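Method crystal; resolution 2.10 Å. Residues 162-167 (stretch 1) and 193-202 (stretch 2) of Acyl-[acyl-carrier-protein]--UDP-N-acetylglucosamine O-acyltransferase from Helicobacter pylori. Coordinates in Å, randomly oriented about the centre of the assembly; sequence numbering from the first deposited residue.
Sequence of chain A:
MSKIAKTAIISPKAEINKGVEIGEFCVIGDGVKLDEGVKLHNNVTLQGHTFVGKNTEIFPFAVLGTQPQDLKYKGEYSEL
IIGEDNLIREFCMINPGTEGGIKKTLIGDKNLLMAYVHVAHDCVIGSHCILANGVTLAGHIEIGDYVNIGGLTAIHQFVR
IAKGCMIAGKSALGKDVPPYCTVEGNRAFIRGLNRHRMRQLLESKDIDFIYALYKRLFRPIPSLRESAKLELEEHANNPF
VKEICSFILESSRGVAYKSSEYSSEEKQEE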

# COMPACT_ATOMS: atom_id res chain seq x y z
N ALA A 162 3.63 -3.52 -23.46
CA ALA A 162 4.74 -3.61 -24.39
C ALA A 162 5.89 -2.68 -24.04
O ALA A 162 5.81 -1.89 -23.09
CB ALA A 162 4.25 -3.33 -25.82
N LYS A 163 6.96 -2.79 -24.81
CA LYS A 163 8.17 -1.99 -24.63
C LYS A 163 7.95 -0.48 -24.64
O LYS A 163 7.08 0.03 -25.35
CB LYS A 163 9.18 -2.35 -25.73
CG LYS A 163 10.44 -1.50 -25.75
CD LYS A 163 11.27 -1.83 -26.99
CE LYS A 163 12.61 -1.11 -26.99
NZ LYS A 163 13.40 -1.42 -28.22
N GLY A 164 8.74 0.22 -23.84
CA GLY A 164 8.69 1.67 -23.78
C GLY A 164 7.44 2.36 -23.30
O GLY A 164 7.24 3.54 -23.61
N CYS A 165 6.60 1.67 -22.53
CA CYS A 165 5.37 2.28 -22.04
C CYS A 165 5.52 2.97 -20.69
O CYS A 165 6.40 2.64 -19.89
CB CYS A 165 4.26 1.25 -21.93
SG CYS A 165 3.60 0.70 -23.51
N MET A 166 4.66 3.95 -20.45
CA MET A 166 4.66 4.66 -19.19
C MET A 166 3.25 4.61 -18.63
O MET A 166 2.29 4.96 -19.31
CB MET A 166 5.08 6.12 -19.39
CG MET A 166 5.19 6.90 -18.09
SD MET A 166 5.83 8.57 -18.33
CE MET A 166 7.60 8.23 -18.44
N ILE A 167 3.13 4.16 -17.38
CA ILE A 167 1.83 4.08 -16.73
C ILE A 167 1.82 5.01 -15.52
O ILE A 167 2.63 4.85 -14.61
CB ILE A 167 1.53 2.65 -16.27
CG1 ILE A 167 1.76 1.68 -17.42
CG2 ILE A 167 0.09 2.54 -15.78
CD1 ILE A 167 1.50 0.25 -17.05
N LEU A 193 1.68 9.12 -26.65
CA LEU A 193 2.92 8.36 -26.74
C LEU A 193 3.96 8.77 -25.71
O LEU A 193 3.98 9.91 -25.24
CB LEU A 193 3.52 8.49 -28.15
CG LEU A 193 2.68 7.97 -29.32
CD1 LEU A 193 3.54 7.96 -30.58
CD2 LEU A 193 2.16 6.57 -29.02
N ASN A 194 4.83 7.82 -25.38
CA ASN A 194 5.90 8.04 -24.42
C ASN A 194 7.05 8.69 -25.18
O ASN A 194 8.09 8.08 -25.42
CB ASN A 194 6.34 6.71 -23.82
CG ASN A 194 7.30 6.87 -22.66
OD1 ASN A 194 7.66 5.89 -22.00
ND2 ASN A 194 7.73 8.10 -22.41
N ARG A 195 6.84 9.95 -25.56
CA ARG A 195 7.80 10.73 -26.32
C ARG A 195 9.19 10.74 -25.69
O ARG A 195 10.19 10.48 -26.37
CB ARG A 195 7.28 12.16 -26.46
CG ARG A 195 7.77 12.91 -27.69
CD ARG A 195 7.00 14.22 -27.86
NE ARG A 195 7.33 14.90 -29.11
CZ ARG A 195 8.52 15.43 -29.38
NH1 ARG A 195 9.50 15.36 -28.49
NH2 ARG A 195 8.73 16.04 -30.54
N HIS A 196 9.26 11.03 -24.40
CA HIS A 196 10.54 11.08 -23.70
C HIS A 196 11.33 9.79 -23.86
O HIS A 196 12.56 9.83 -23.98
CB HIS A 196 10.33 11.38 -22.22
CG HIS A 196 11.59 11.29 -21.41
ND1 HIS A 196 12.11 10.08 -20.98
CD2 HIS A 196 12.45 12.24 -21.00
CE1 HIS A 196 13.24 10.30 -20.34
NE2 HIS A 196 13.47 11.60 -20.34
N ARG A 197 10.64 8.66 -23.86
CA ARG A 197 11.30 7.37 -24.01
C ARG A 197 11.74 7.14 -25.45
O ARG A 197 12.87 6.71 -25.70
CB ARG A 197 10.36 6.24 -23.60
CG ARG A 197 10.96 4.86 -23.77
CD ARG A 197 11.50 4.34 -22.45
NE ARG A 197 12.46 5.24 -21.85
CZ ARG A 197 12.90 5.13 -20.60
NH1 ARG A 197 12.45 4.14 -19.83
NH2 ARG A 197 13.79 5.99 -20.11
N MET A 198 10.84 7.42 -26.39
CA MET A 198 11.16 7.23 -27.80
C MET A 198 12.35 8.07 -28.23
O MET A 198 13.17 7.63 -29.03
CB MET A 198 9.95 7.59 -28.67
CG MET A 198 8.68 6.82 -28.34
SD MET A 198 7.36 7.12 -29.52
CE MET A 198 6.88 8.77 -29.07
N ARG A 199 12.45 9.28 -27.68
CA ARG A 199 13.54 10.19 -28.02
C ARG A 199 14.92 9.69 -27.65
O ARG A 199 15.92 10.12 -28.23
CB ARG A 199 13.30 11.56 -27.38
CG ARG A 199 12.16 12.35 -28.01
CD ARG A 199 12.06 13.75 -27.43
NE ARG A 199 11.76 13.73 -26.00
CZ ARG A 199 11.70 14.81 -25.23
NH1 ARG A 199 11.93 16.01 -25.75
NH2 ARG A 199 11.40 14.69 -23.94
N GLN A 200 15.01 8.78 -26.69
CA GLN A 200 16.31 8.26 -26.30
C GLN A 200 16.61 6.93 -26.98
O GLN A 200 17.77 6.57 -27.14
CB GLN A 200 16.40 8.10 -24.78
CG GLN A 200 15.35 7.21 -24.15
CD GLN A 200 15.72 6.77 -22.74
OE1 GLN A 200 16.58 5.91 -22.55
NE2 GLN A 200 15.09 7.39 -21.75
N LEU A 201 15.58 6.21 -27.39
CA LEU A 201 15.77 4.92 -28.04
C LEU A 201 15.55 4.95 -29.55
O LEU A 201 16.13 4.14 -30.28
CB LEU A 201 14.82 3.88 -27.44
CG LEU A 201 14.98 3.48 -25.97
CD1 LEU A 201 13.78 2.63 -25.55
CD2 LEU A 201 16.28 2.71 -25.79
N LEU A 202 14.73 5.88 -30.02
CA LEU A 202 14.42 5.95 -31.44
C LEU A 202 14.86 7.22 -32.17
O LEU A 202 15.04 8.27 -31.56
CB LEU A 202 12.92 5.74 -31.65
CG LEU A 202 12.34 4.50 -30.97
CD1 LEU A 202 10.85 4.42 -31.22
CD2 LEU A 202 13.04 3.25 -31.49

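A glycine in a turn can carry its backbone close to a helix, because no side chain stands between them, and the contact between residues 162-167 and 193-202 of this acyltransferase is a compact example. The two segments bury 253 Å² between them, both sides summed, and no hydrogen bond across the contact is clear from the model.

Stretch 2 enters with Leu193, whose CA-to-CB bond points away from the turn and which takes no part in the contact. Asn194 follows at the N-cap position, its CA-to-CB bond pointing toward the turn, and it gives up more area to the partner than any other residue here. Its main chain serves the helix: Asn194 O accepts a bond from Met198 N at 3.0 Å and a weak one from Arg197 N, also at 3.0 Å. The end of its side chain reaches stretch 1, where the atom modelled as Asn194 OD1 lies 2.9 Å from Gly164 O. Two carbonyl oxygens would not be expected to approach so closely, and the amide is probably turned over in the model; with it turned back, the pair may be a hydrogen bond. From the start of its strand Met166 has its CA-to-CB bond pointing toward stretch 2, and Met166 CB lies 3.7 Å from the atom modelled as Asn194 OD1, so that the amide group lies against both backbone and side chain of stretch 1.

Arg195 is out of reach, and His196, set sideways, makes no contact. One turn beyond the cap, Arg197 faces the partner again. Arg197 CG rests 3.9 Å from Gly164 CA, a contact between aliphatic carbons in which the arginine acts through the base of its side chain. Gly164 occupies a type II turn running from Ala162 to Cys165 and has phi of 63°, a value that by itself favours glycine. The packing is also snug here: an ideal CB on Gly164 would lie 3.6 Å from Arg197 CG. The CA-to-CB bond of Cys165, next in the turn, points away from stretch 2.

Met198, Arg199 and Gln200 carry the helix past without touching the turn. Leu201 then points toward stretch 1 once more, four residues after Arg197, and Leu201 N bonds to Arg197 O at 3.2 Å. Leu201 CD1 meets Lys163 CE at 4.2 Å. The lysine leaves its backbone sideways, but its fully extended chain, with all four chi angles t, brings methylene carbon to the leucine. Leu202, where helical geometry ends, still points toward the turn but makes no contact with it.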